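Local structure of Non-structural protein 5 (Modoc virus, 2WA2) at residues A[186-198]-A[224-236]. The protein probably methylates the viral RNA cap at guanine N7 and the ribose 2'-O, using S-adenosylmethionine as methyl donor. The protein carries 4 engineered substitutions. Sequence-based numbering, arbitrary orientation.
Sequences GCGFCVKVLNPYS and NSTHEMYFVSGIK
With chi1 at 55°, Phe189 holds CG between its backbone N and carbonyl carbon and swings its ring across to Ser233, whose CB sits over the ring centre, 3.6 Å from the centroid, as a CH-pi contact. Ser233 OG, similarly placed, accepts a fairly straight bond from Phe189 N (2.9 Å, 162°). The Phe189 and Phe231 rings lie nearly parallel but slid apart, CE1 of Phe189 standing over the rim of one Phe231 face. Two hydrogen-bonded antiparallel pairs, Val191 with Phe231 and Val193 with Met229, join the backbones. On the opposite face from Phe231, extended Lys192 runs CB and CG past the Tyr230 ring and CD past its hydroxyl, and ends in a salt bridge, NZ to Glu228 OE1 (3.1 Å), whose hydrogen bond is weak. Lys192 NZ also donates to Gly157 O, while Lys70 and Ser222 hold Glu228 OE2, and Tyr230 OH bonds to Asp155. Beyond the strands, Tyr197 CD2 covers a face of the His227 imidazole, 3.6 Å from His227 CD2; Ser247 engages NE2, but buried ND1, beside Pro196 CG, has no polar partner. This worked example illustrates how strand 229-232, inserted antiparallel between 188-193 and 215-217, produces the 3-2-1-4-5-7-6 sheet of the Rossmann-like, S-adenosylmethionine-dependent methyltransferase fold.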
# COMPACT_ATOMS: atom_id res chain seq x y z
N GLY A 186 -6.83 -6.30 16.94
CA GLY A 186 -5.41 -6.56 17.16
C GLY A 186 -4.61 -7.16 16.03
O GLY A 186 -3.41 -7.46 16.19
N CYS A 187 -5.24 -7.35 14.87
CA CYS A 187 -4.53 -7.92 13.74
C CYS A 187 -3.43 -6.97 13.28
O CYS A 187 -3.50 -5.76 13.52
CB CYS A 187 -5.48 -8.22 12.57
SG CYS A 187 -6.19 -6.75 11.83
N GLY A 188 -2.42 -7.55 12.65
CA GLY A 188 -1.39 -6.81 11.93
C GLY A 188 -1.94 -6.32 10.59
O GLY A 188 -2.95 -6.86 10.08
N PHE A 189 -1.31 -5.29 10.04
CA PHE A 189 -1.81 -4.75 8.77
C PHE A 189 -0.74 -3.97 8.00
O PHE A 189 0.24 -3.45 8.58
CB PHE A 189 -3.11 -3.92 8.97
CG PHE A 189 -2.97 -2.81 9.99
CD1 PHE A 189 -2.37 -1.58 9.65
CD2 PHE A 189 -3.41 -3.00 11.31
CE1 PHE A 189 -2.25 -0.56 10.62
CE2 PHE A 189 -3.29 -1.97 12.26
CZ PHE A 189 -2.69 -0.77 11.91
N CYS A 190 -0.90 -3.93 6.68
CA CYS A 190 0.01 -3.14 5.86
C CYS A 190 -0.83 -2.79 4.65
O CYS A 190 -1.19 -3.66 3.88
CB CYS A 190 1.25 -3.94 5.47
SG CYS A 190 2.33 -3.14 4.33
N VAL A 191 -1.13 -1.49 4.53
CA VAL A 191 -2.13 -0.98 3.60
C VAL A 191 -1.52 0.16 2.76
O VAL A 191 -1.06 1.16 3.32
CB VAL A 191 -3.38 -0.45 4.35
CG1 VAL A 191 -4.38 0.09 3.35
CG2 VAL A 191 -4.03 -1.61 5.23
N LYS A 192 -1.54 0.01 1.43
CA LYS A 192 -1.16 1.12 0.55
C LYS A 192 -2.06 2.35 0.71
O LYS A 192 -3.30 2.24 0.72
CB LYS A 192 -1.15 0.67 -0.91
CG LYS A 192 -0.53 1.71 -1.86
CD LYS A 192 -0.45 1.19 -3.31
CE LYS A 192 -0.17 2.34 -4.24
NZ LYS A 192 0.23 1.85 -5.61
N VAL A 193 -1.43 3.52 0.82
CA VAL A 193 -2.13 4.80 0.85
C VAL A 193 -1.62 5.58 -0.36
O VAL A 193 -0.56 6.19 -0.32
CB VAL A 193 -1.91 5.58 2.18
CG1 VAL A 193 -2.77 6.85 2.22
CG2 VAL A 193 -2.24 4.68 3.40
N LEU A 194 -2.38 5.53 -1.46
CA LEU A 194 -1.89 6.07 -2.73
C LEU A 194 -1.64 7.57 -2.65
O LEU A 194 -0.62 8.06 -3.12
CB LEU A 194 -2.95 5.82 -3.82
CG LEU A 194 -2.65 6.46 -5.18
CD1 LEU A 194 -1.38 5.85 -5.76
CD2 LEU A 194 -3.89 6.24 -6.08
N ASN A 195 -2.62 8.29 -2.10
CA ASN A 195 -2.50 9.74 -1.92
C ASN A 195 -2.67 10.02 -0.44
O ASN A 195 -3.82 10.13 0.03
CB ASN A 195 -3.59 10.47 -2.71
CG ASN A 195 -3.65 11.98 -2.44
OD1 ASN A 195 -3.05 12.49 -1.48
ND2 ASN A 195 -4.38 12.71 -3.29
N PRO A 196 -1.55 10.13 0.30
CA PRO A 196 -1.60 10.36 1.74
C PRO A 196 -1.61 11.84 2.14
O PRO A 196 -1.74 12.10 3.33
CB PRO A 196 -0.30 9.72 2.22
CG PRO A 196 0.66 10.01 1.13
CD PRO A 196 -0.16 9.93 -0.16
N TYR A 197 -1.47 12.77 1.19
CA TYR A 197 -1.40 14.21 1.54
C TYR A 197 -2.72 14.95 1.48
O TYR A 197 -2.83 16.07 1.97
CB TYR A 197 -0.35 14.94 0.70
CG TYR A 197 -0.54 14.74 -0.78
CD1 TYR A 197 -1.41 15.55 -1.51
CD2 TYR A 197 0.16 13.76 -1.45
CE1 TYR A 197 -1.58 15.37 -2.86
CE2 TYR A 197 0.01 13.56 -2.79
CZ TYR A 197 -0.87 14.36 -3.49
OH TYR A 197 -1.02 14.13 -4.83
N SER A 198 -3.72 14.34 0.88
CA SER A 198 -5.04 14.93 0.81
C SER A 198 -5.59 15.11 2.25
O SER A 198 -5.43 14.22 3.10
CB SER A 198 -5.94 14.02 -0.03
OG SER A 198 -7.29 14.14 0.32
N ASN A 224 9.86 8.06 -7.39
CA ASN A 224 9.54 9.44 -7.03
C ASN A 224 8.25 9.91 -7.69
O ASN A 224 7.67 10.90 -7.26
CB ASN A 224 10.67 10.38 -7.40
CG ASN A 224 11.99 10.08 -6.65
OD1 ASN A 224 11.99 9.72 -5.47
ND2 ASN A 224 13.11 10.23 -7.36
N SER A 225 7.81 9.18 -8.71
CA SER A 225 6.56 9.49 -9.43
C SER A 225 5.29 9.03 -8.71
O SER A 225 4.17 9.18 -9.23
CB SER A 225 6.62 8.83 -10.82
OG SER A 225 7.04 7.48 -10.63
N THR A 226 5.44 8.44 -7.51
CA THR A 226 4.27 8.15 -6.68
C THR A 226 4.55 8.64 -5.25
O THR A 226 5.66 8.48 -4.78
CB THR A 226 3.92 6.64 -6.64
OG1 THR A 226 2.88 6.43 -5.70
CG2 THR A 226 5.15 5.76 -6.27
N HIS A 227 3.53 9.20 -4.61
CA HIS A 227 3.62 9.65 -3.22
C HIS A 227 3.10 8.54 -2.30
O HIS A 227 2.84 8.80 -1.13
CB HIS A 227 2.77 10.90 -3.06
CG HIS A 227 3.25 11.84 -1.99
ND1 HIS A 227 3.32 11.49 -0.65
CD2 HIS A 227 3.61 13.14 -2.05
CE1 HIS A 227 3.73 12.53 0.05
NE2 HIS A 227 3.91 13.55 -0.77
N GLU A 228 2.97 7.30 -2.83
CA GLU A 228 2.43 6.16 -2.02
C GLU A 228 3.17 6.00 -0.70
O GLU A 228 4.39 6.09 -0.63
CB GLU A 228 2.45 4.82 -2.78
CG GLU A 228 3.88 4.30 -2.99
CD GLU A 228 3.98 3.18 -4.00
OE1 GLU A 228 2.97 2.90 -4.67
OE2 GLU A 228 5.09 2.59 -4.14
N MET A 229 2.39 5.82 0.35
CA MET A 229 2.95 5.45 1.65
C MET A 229 2.14 4.26 2.21
O MET A 229 1.09 3.89 1.66
CB MET A 229 2.95 6.66 2.58
CG MET A 229 3.90 7.75 2.08
SD MET A 229 3.80 9.29 3.02
CE MET A 229 4.51 8.78 4.62
N TYR A 230 2.65 3.63 3.27
CA TYR A 230 2.06 2.39 3.75
C TYR A 230 1.60 2.52 5.19
O TYR A 230 2.39 2.88 6.05
CB TYR A 230 2.98 1.20 3.54
CG TYR A 230 3.00 0.82 2.07
CD1 TYR A 230 2.09 -0.12 1.57
CD2 TYR A 230 3.88 1.45 1.19
CE1 TYR A 230 2.08 -0.45 0.21
CE2 TYR A 230 3.87 1.12 -0.19
CZ TYR A 230 2.96 0.18 -0.65
OH TYR A 230 2.90 -0.13 -2.00
N PHE A 231 0.32 2.26 5.42
CA PHE A 231 -0.22 2.35 6.77
C PHE A 231 0.02 0.98 7.38
O PHE A 231 -0.53 -0.03 6.90
CB PHE A 231 -1.71 2.73 6.74
CG PHE A 231 -2.37 2.76 8.10
CD1 PHE A 231 -1.96 3.67 9.08
CD2 PHE A 231 -3.44 1.90 8.40
CE1 PHE A 231 -2.57 3.72 10.34
CE2 PHE A 231 -4.08 1.94 9.67
CZ PHE A 231 -3.63 2.84 10.65
N VAL A 232 0.84 0.95 8.44
CA VAL A 232 1.38 -0.30 8.97
C VAL A 232 1.16 -0.43 10.50
O VAL A 232 1.10 0.58 11.22
CB VAL A 232 2.90 -0.48 8.60
CG1 VAL A 232 3.16 -0.55 7.05
CG2 VAL A 232 3.76 0.64 9.22
N SER A 233 1.01 -1.66 10.97
CA SER A 233 0.75 -1.92 12.38
C SER A 233 2.02 -1.86 13.23
O SER A 233 1.92 -1.57 14.41
CB SER A 233 0.06 -3.28 12.57
OG SER A 233 0.73 -4.27 11.83
N GLY A 234 3.19 -2.15 12.64
CA GLY A 234 4.43 -2.40 13.39
C GLY A 234 5.19 -1.16 13.81
O GLY A 234 6.01 -1.20 14.76
N ILE A 235 4.93 -0.05 13.13
CA ILE A 235 5.63 1.21 13.39
C ILE A 235 4.60 2.24 13.82
O ILE A 235 3.58 2.41 13.14
CB ILE A 235 6.46 1.65 12.15
CG1 ILE A 235 7.54 0.60 11.87
CG2 ILE A 235 7.06 3.09 12.34
CD1 ILE A 235 8.25 0.68 10.52
N LYS A 236 4.83 2.91 14.94
CA LYS A 236 3.92 3.94 15.44
C LYS A 236 4.58 5.31 15.31
O LYS A 236 5.58 5.57 15.98
CB LYS A 236 3.57 3.68 16.91
CG LYS A 236 2.66 2.51 17.13
CD LYS A 236 2.54 2.22 18.62
CE LYS A 236 1.09 1.93 18.99
NZ LYS A 236 0.26 3.16 19.07
O HOH W 1 1.42 4.27 -6.82
O HOH W 2 0.72 9.31 -5.20